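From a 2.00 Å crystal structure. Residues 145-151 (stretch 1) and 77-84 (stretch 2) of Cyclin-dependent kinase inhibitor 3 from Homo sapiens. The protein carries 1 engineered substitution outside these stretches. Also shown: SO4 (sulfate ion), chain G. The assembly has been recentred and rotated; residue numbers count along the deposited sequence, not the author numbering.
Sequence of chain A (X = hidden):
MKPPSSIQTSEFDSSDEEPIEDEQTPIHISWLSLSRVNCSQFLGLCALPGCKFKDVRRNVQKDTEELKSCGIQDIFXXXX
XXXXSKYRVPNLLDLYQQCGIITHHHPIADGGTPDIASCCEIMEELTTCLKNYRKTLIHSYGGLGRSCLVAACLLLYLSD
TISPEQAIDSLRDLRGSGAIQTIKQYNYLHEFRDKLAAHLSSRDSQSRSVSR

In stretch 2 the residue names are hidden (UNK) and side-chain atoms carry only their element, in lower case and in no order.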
# COMPACT_ATOMS: atom_id res chain seq x y z
N GLY A 145 -0.95 5.05 -6.77
CA GLY A 145 -0.32 6.32 -6.48
C GLY A 145 0.28 6.30 -5.11
O GLY A 145 1.50 6.18 -4.95
N ARG A 146 -0.57 6.44 -4.11
CA ARG A 146 -0.08 6.41 -2.76
C ARG A 146 0.43 4.99 -2.51
O ARG A 146 1.53 4.81 -2.01
CB ARG A 146 -1.20 6.81 -1.78
CG ARG A 146 -1.47 8.34 -1.77
CD ARG A 146 -2.54 8.77 -0.76
NE ARG A 146 -3.88 8.41 -1.22
CZ ARG A 146 -5.00 8.67 -0.55
NH1 ARG A 146 -4.93 9.31 0.63
NH2 ARG A 146 -6.17 8.30 -1.05
N SER A 147 -0.35 3.98 -2.91
CA SER A 147 0.07 2.60 -2.70
C SER A 147 1.29 2.22 -3.52
O SER A 147 2.18 1.53 -3.03
CB SER A 147 -1.06 1.62 -3.03
OG SER A 147 -2.05 1.67 -2.03
N CYS A 148 1.34 2.68 -4.78
CA CYS A 148 2.48 2.37 -5.63
C CYS A 148 3.70 3.11 -5.15
O CYS A 148 4.84 2.64 -5.30
CB CYS A 148 2.19 2.76 -7.07
SG CYS A 148 0.71 2.01 -7.62
N LEU A 149 3.47 4.28 -4.56
CA LEU A 149 4.57 5.09 -4.03
C LEU A 149 5.27 4.30 -2.92
O LEU A 149 6.50 4.17 -2.91
CB LEU A 149 4.02 6.41 -3.47
CG LEU A 149 4.96 7.43 -2.85
CD1 LEU A 149 5.59 8.28 -3.92
CD2 LEU A 149 4.17 8.32 -1.91
N VAL A 150 4.48 3.75 -1.99
CA VAL A 150 5.02 2.97 -0.89
C VAL A 150 5.66 1.69 -1.42
O VAL A 150 6.75 1.33 -1.02
CB VAL A 150 3.91 2.62 0.14
CG1 VAL A 150 4.44 1.67 1.18
CG2 VAL A 150 3.40 3.89 0.82
N ALA A 151 5.00 1.01 -2.34
CA ALA A 151 5.53 -0.23 -2.92
C ALA A 151 6.86 0.07 -3.58
O ALA A 151 7.83 -0.63 -3.36
CB ALA A 151 4.56 -0.78 -3.94
N UNK A 77 -3.16 0.56 5.46
CA UNK A 77 -4.13 1.50 4.93
C UNK A 77 -3.58 2.91 4.86
O UNK A 77 -3.15 3.45 5.89
c UNK A 77 -5.38 1.51 5.80
c UNK A 77 -6.39 2.54 5.27
c UNK A 77 -5.98 0.12 5.84
N UNK A 78 -3.58 3.51 3.67
CA UNK A 78 -3.07 4.86 3.55
C UNK A 78 -4.17 5.90 3.34
O UNK A 78 -3.87 7.04 3.06
c UNK A 78 1.10 1.99 2.43
c UNK A 78 1.14 3.05 3.35
c UNK A 78 -0.96 3.92 2.49
c UNK A 78 -2.02 4.98 2.44
c UNK A 78 -0.98 2.84 1.58
c UNK A 78 0.04 1.88 1.55
c UNK A 78 0.10 4.01 3.37
N UNK A 79 -5.43 5.50 3.51
CA UNK A 79 -6.57 6.41 3.37
C UNK A 79 -6.73 7.21 4.65
O UNK A 79 -6.58 6.67 5.73
c UNK A 79 -7.85 5.62 3.14
s UNK A 79 -8.08 5.08 1.44
N UNK A 80 -7.05 8.50 4.53
CA UNK A 80 -7.23 9.32 5.73
C UNK A 80 -8.58 9.02 6.38
O UNK A 80 -9.40 8.28 5.82
c UNK A 80 -5.83 11.20 4.83
c UNK A 80 -7.17 10.82 5.43
o UNK A 80 -8.21 11.15 4.50
N UNK A 81 -8.78 9.58 7.56
CA UNK A 81 -10.03 9.41 8.30
C UNK A 81 -11.21 9.99 7.52
O UNK A 81 -12.29 9.40 7.47
c UNK A 81 -9.91 10.09 9.66
c UNK A 81 -11.58 13.19 10.96
n UNK A 81 -12.62 13.86 10.46
n UNK A 81 -11.66 12.63 12.16
c UNK A 81 -8.91 11.25 9.68
c UNK A 81 -9.28 12.33 10.69
n UNK A 81 -10.47 13.06 10.24
N UNK A 82 -11.00 11.17 6.94
CA UNK A 82 -12.05 11.79 6.16
C UNK A 82 -12.54 10.86 5.06
O UNK A 82 -13.75 10.66 4.88
N UNK A 83 -11.61 10.28 4.32
CA UNK A 83 -11.98 9.39 3.24
C UNK A 83 -12.82 8.24 3.73
O UNK A 83 -13.89 7.97 3.19
c UNK A 83 -10.75 8.82 2.56
o UNK A 83 -7.53 9.38 1.76
o UNK A 83 -8.96 8.59 0.26
c UNK A 83 -9.82 9.87 2.03
c UNK A 83 -8.68 9.24 1.30
N UNK A 84 -12.35 7.57 4.77
CA UNK A 84 -13.10 6.44 5.30
C UNK A 84 -14.52 6.88 5.61
O UNK A 84 -15.45 6.08 5.56
c UNK A 84 -11.18 3.97 5.45
c UNK A 84 -11.02 5.26 6.22
c UNK A 84 -10.24 5.01 7.48
c UNK A 84 -12.40 5.86 6.53
S SO4 G . -3.99 7.08 -4.66
O1 SO4 G . -3.67 7.93 -3.52
O2 SO4 G . -3.77 7.90 -5.86
O3 SO4 G . -5.37 6.57 -4.54
O4 SO4 G . -3.02 5.97 -4.75

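Position 77 carries three side-chain carbons, the first of them bearing the other two. That fork directly at CB is valine, since threonine would put an oxygen on one arm. The CA-to-CB bond points away from stretch 1 and the side chain makes no contact with it: Val77 is buried, but not by this contact.

Position 78 has seven carbons, one leading into a ring of six with no heteroatom. The CA-to-CB bond points toward the helix of stretch 1, and the ring meets Val150 CG2 over one face and Ser147 OG at its edge. A hydroxyl would make it tyrosine; without one it is phenylalanine. Its chi1 in the m well carries the ring in among the side chains of the helix, with Val150 CG2 3.4 Å from Phe78 CZ and Ser147 OG 3.9 Å from Phe78 CD1. Phe78 gives up more surface to the contact than any other residue of its stretch.

Position 79 has one carbon and then one sulfur, and the sulfur comes near the guanidinium of Arg146. This is cysteine. Its CA-to-CB bond points away, and the sulfur only grazes stretch 1, Cys79 SG lying 4.5 Å from Arg146 NH2.

At position 80 one carbon carries an oxygen and a carbon, the branched pattern of threonine. Thr80 makes no contact with stretch 1; it occupies the N-cap position before the helix that starts at 81.

Position 81 shows three carbons, a nitrogen, and a carbon with two more nitrogens: a guanidinium, hence arginine. Exposed and touching a crystal neighbour, Arg81 is out of reach of stretch 1.

Position 82 has no side-chain atoms, so it is glycine. Its phi/psi of -56/-48 is ordinary helix, and a CB would find room here, so the local geometry does not demand Gly82.

Position 83 has three carbons, the third carrying two oxygens, and those oxygens meet the guanidinium of Arg146, one of them at its edge, near its plane. A carboxylate at the end of a three-carbon chain is glutamate. Glu83 forms a salt bridge with Arg146: Arg146 NH1 donates to Glu83 OE2 at 2.8 Å and Arg146 NH2 to Glu83 OE1 at 3.1 Å, both nearly straight.

Position 84 has four carbons forked at the second, which is leucine. Leu84 lies beyond reach of stretch 1, but Leu84 N closes a helical turn onto Thr80 O at 3.2 Å.

The contact pairs an apolar contact with a fixed charge pair. Phe78 packs against Val150 and Ser147; Ser147 directly follows Arg146, and Val150 lies about one turn along. The arginine runs away from this packing, to Glu83, which is itself held: Thr80 N donates to Glu83 OE2 at 2.9 Å, so one oxygen serves both the start of its own helix and the partner across the gap. The rule is narrow: buried Arg146 meets a carboxylate already tied by its own backbone.

Stretch 2, residues 77-84: VFCTRGEL
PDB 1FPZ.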